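Long-range contact in D-aminopeptidase (Burkholderia sp. LK4, PDB 5TZB), which is a beta-aminopeptidase of the Ntn-hydrolase group that probably removes amino-terminal residues, including beta-amino acids, from peptides and amides: residues G188-G196 against V366-L374. Numbering follows the deposited sequence.
Sequences GMICHEFKG and VEGLGQARL
Glu367 O takes the direct backbone bond of the contact, from Lys195 N at 2.9 Å, and also lies at the edge of the Phe194 ring, in its plane, 3.5 Å from CD1. Two waters extend the pairing: one links Glu193 O to Glu367 N, the other Lys195 O to Leu369 N, so solvent bridges where the chains stand too far apart for direct bonds. Phe194 lays its broad, flat ring against Leu369, whose CD1 sits over one ring face, 3.8 Å from the centroid, in a CH-pi contact. Over one face of the Arg373 guanidinium lies Phe194 CE1, with the two planes 43° apart. That guanidinium is fixed in its own plane: NH1 and NH2 both hold Glu367 OE1 in a salt bridge, while NE and NH2 hold Leu369 O, a job suited to arginine's several N-H groups. Branched Val366 presses CG2 against Phe194 C, 3.3 Å away. Lys195, bent at chi2 (66°) and chi4 (75°), turns its buried ammonium back to Met189 O, Gly196 O and Thr187 O, leaving CD against Val366 CG1 and CB beside Gly368 CA. At the N-cap of helix 371-380, Gly370 takes backbone angles that would jam a side chain against Leu369 O, which calls for glycine. The arrangement joins a beta hairpin with a type I' turn, Cys191 to Phe194, to the link between strand 364-366 and that C-terminal helix.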
loop_
_atom_site.group_PDB
_atom_site.type_symbol
_atom_site.label_atom_id
_atom_site.label_comp_id
_atom_site.label_asym_id
_atom_site.label_seq_id
_atom_site.Cartn_x
_atom_site.Cartn_y
_atom_site.Cartn_z
ATOM N N GLY C 188 -8.396 30.346 7.540
ATOM C CA GLY C 188 -7.158 30.767 8.169
ATOM C C GLY C 188 -5.889 30.187 7.576
ATOM O O GLY C 188 -4.839 30.202 8.222
ATOM N N MET C 189 -5.963 29.718 6.332
ATOM C CA MET C 189 -4.845 29.009 5.724
ATOM C C MET C 189 -3.847 29.910 4.984
ATOM O O MET C 189 -4.158 31.030 4.566
ATOM C CB MET C 189 -5.379 27.931 4.777
ATOM C CG MET C 189 -6.277 26.915 5.485
ATOM S SD MET C 189 -5.457 26.204 6.936
ATOM C CE MET C 189 -6.839 25.397 7.748
ATOM N N ILE C 190 -2.639 29.388 4.844
ATOM C CA ILE C 190 -1.500 30.104 4.288
ATOM C C ILE C 190 -0.802 29.221 3.258
ATOM O O ILE C 190 -0.500 28.063 3.537
ATOM C CB ILE C 190 -0.522 30.500 5.405
ATOM C CG1 ILE C 190 -1.196 31.483 6.369
ATOM C CG2 ILE C 190 0.769 31.058 4.830
ATOM C CD1 ILE C 190 -0.379 31.790 7.625
ATOM N N CYS C 191 -0.564 29.756 2.067
ATOM C CA CYS C 191 0.020 28.976 0.978
ATOM C C CYS C 191 1.175 29.732 0.321
ATOM O O CYS C 191 1.045 30.902 -0.040
ATOM C CB CYS C 191 -1.050 28.617 -0.054
ATOM S SG CYS C 191 -0.462 27.614 -1.440
ATOM N N HIS C 192 2.315 29.061 0.197
ATOM C CA HIS C 192 3.536 29.691 -0.299
ATOM C C HIS C 192 3.824 31.027 0.399
ATOM O O HIS C 192 4.281 31.993 -0.221
ATOM C CB HIS C 192 3.470 29.859 -1.821
ATOM C CG HIS C 192 3.651 28.566 -2.561
ATOM N ND1 HIS C 192 4.875 27.936 -2.658
ATOM C CD2 HIS C 192 2.771 27.785 -3.234
ATOM C CE1 HIS C 192 4.740 26.823 -3.363
ATOM N NE2 HIS C 192 3.475 26.713 -3.730
ATOM N N GLU C 193 3.523 31.060 1.698
ATOM C CA GLU C 193 3.764 32.217 2.549
ATOM C C GLU C 193 2.990 33.444 2.058
ATOM O O GLU C 193 3.373 34.583 2.327
ATOM C CB GLU C 193 5.266 32.494 2.643
ATOM C CG GLU C 193 6.027 31.268 3.115
ATOM C CD GLU C 193 7.521 31.493 3.236
ATOM O OE1 GLU C 193 8.301 30.732 2.610
ATOM O OE2 GLU C 193 7.912 32.406 3.981
ATOM N N PHE C 194 1.926 33.184 1.303
ATOM C CA PHE C 194 0.874 34.157 1.031
ATOM C C PHE C 194 -0.419 33.623 1.622
ATOM O O PHE C 194 -0.448 32.494 2.119
ATOM C CB PHE C 194 0.676 34.380 -0.462
ATOM C CG PHE C 194 1.812 35.067 -1.135
ATOM C CD1 PHE C 194 2.065 36.415 -0.907
ATOM C CD2 PHE C 194 2.610 34.377 -2.040
ATOM C CE1 PHE C 194 3.118 37.062 -1.549
ATOM C CE2 PHE C 194 3.659 35.015 -2.691
ATOM C CZ PHE C 194 3.915 36.361 -2.444
ATOM N N LYS C 195 -1.508 34.379 1.504
ATOM C CA LYS C 195 -2.809 33.873 1.955
ATOM C C LYS C 195 -3.247 32.671 1.135
ATOM O O LYS C 195 -3.214 32.698 -0.100
ATOM C CB LYS C 195 -3.885 34.963 1.872
ATOM C CG LYS C 195 -5.247 34.513 2.410
ATOM C CD LYS C 195 -5.193 34.254 3.912
ATOM C CE LYS C 195 -6.510 33.687 4.449
ATOM N NZ LYS C 195 -6.705 32.250 4.094
ATOM N N GLY C 196 -3.673 31.610 1.819
ATOM C CA GLY C 196 -4.105 30.406 1.142
ATOM C C GLY C 196 -5.585 30.127 1.311
ATOM O O GLY C 196 -6.374 31.048 1.542
ATOM N N VAL C 366 -0.369 37.944 7.107
ATOM C CA VAL C 366 -0.069 37.315 5.839
ATOM C C VAL C 366 -0.689 38.191 4.744
ATOM O O VAL C 366 -1.773 38.761 4.918
ATOM C CB VAL C 366 -0.587 35.852 5.776
ATOM C CG1 VAL C 366 -2.110 35.800 5.767
ATOM C CG2 VAL C 366 -0.027 35.125 4.562
ATOM N N GLU C 367 0.032 38.341 3.640
ATOM C CA GLU C 367 -0.454 39.130 2.516
ATOM C C GLU C 367 -1.087 38.218 1.482
ATOM O O GLU C 367 -0.632 37.088 1.283
ATOM C CB GLU C 367 0.679 39.923 1.864
ATOM C CG GLU C 367 1.185 41.087 2.685
ATOM C CD GLU C 367 2.221 41.918 1.943
ATOM O OE1 GLU C 367 2.080 42.092 0.713
ATOM O OE2 GLU C 367 3.162 42.420 2.599
ATOM N N GLY C 368 -2.152 38.696 0.849
ATOM C CA GLY C 368 -2.657 38.048 -0.344
ATOM C C GLY C 368 -1.605 38.248 -1.418
ATOM O O GLY C 368 -0.934 39.282 -1.442
ATOM N N LEU C 369 -1.450 37.257 -2.290
ATOM C CA LEU C 369 -0.485 37.322 -3.382
ATOM C C LEU C 369 -0.648 38.615 -4.198
ATOM O O LEU C 369 0.322 39.326 -4.465
ATOM C CB LEU C 369 -0.635 36.095 -4.273
ATOM C CG LEU C 369 0.136 36.049 -5.591
ATOM C CD1 LEU C 369 1.638 36.201 -5.387
ATOM C CD2 LEU C 369 -0.203 34.751 -6.302
ATOM N N GLY C 370 -1.885 38.945 -4.551
ATOM C CA GLY C 370 -2.134 40.162 -5.298
ATOM C C GLY C 370 -2.133 39.921 -6.797
ATOM O O GLY C 370 -1.149 39.472 -7.387
ATOM N N GLN C 371 -3.260 40.232 -7.413
ATOM C CA GLN C 371 -3.442 40.041 -8.840
ATOM C C GLN C 371 -2.382 40.794 -9.675
ATOM O O GLN C 371 -1.732 40.207 -10.548
ATOM C CB GLN C 371 -4.858 40.471 -9.204
ATOM C CG GLN C 371 -5.020 41.059 -10.570
ATOM C CD GLN C 371 -6.354 41.755 -10.711
ATOM O OE1 GLN C 371 -7.272 41.517 -9.922
ATOM N NE2 GLN C 371 -6.460 42.654 -11.687
ATOM N N ALA C 372 -2.185 42.079 -9.395
ATOM C CA ALA C 372 -1.235 42.881 -10.155
ATOM C C ALA C 372 0.197 42.431 -9.894
ATOM O O ALA C 372 1.040 42.429 -10.799
ATOM C CB ALA C 372 -1.400 44.364 -9.820
ATOM N N ARG C 373 0.474 42.076 -8.644
ATOM C CA ARG C 373 1.808 41.650 -8.247
ATOM C C ARG C 373 2.172 40.315 -8.920
ATOM O O ARG C 373 3.340 40.080 -9.267
ATOM C CB ARG C 373 1.894 41.559 -6.723
ATOM C CG ARG C 373 3.285 41.286 -6.193
ATOM C CD ARG C 373 3.427 41.766 -4.754
ATOM N NE ARG C 373 2.447 41.141 -3.868
ATOM C CZ ARG C 373 2.338 41.399 -2.565
ATOM N NH1 ARG C 373 3.167 42.258 -1.984
ATOM N NH2 ARG C 373 1.419 40.780 -1.838
ATOM N N LEU C 374 1.178 39.438 -9.074
ATOM C CA LEU C 374 1.363 38.174 -9.784
ATOM C C LEU C 374 1.638 38.425 -11.271
ATOM O O LEU C 374 2.568 37.859 -11.850
ATOM C CB LEU C 374 0.127 37.279 -9.634
ATOM C CG LEU C 374 0.098 35.972 -10.435
ATOM C CD1 LEU C 374 1.281 35.071 -10.090
ATOM C CD2 LEU C 374 -1.215 35.234 -10.240
HETATM O O HOH W 1 2.446 37.152 3.347
HETATM O O HOH W 2 -2.873 35.022 -1.651
#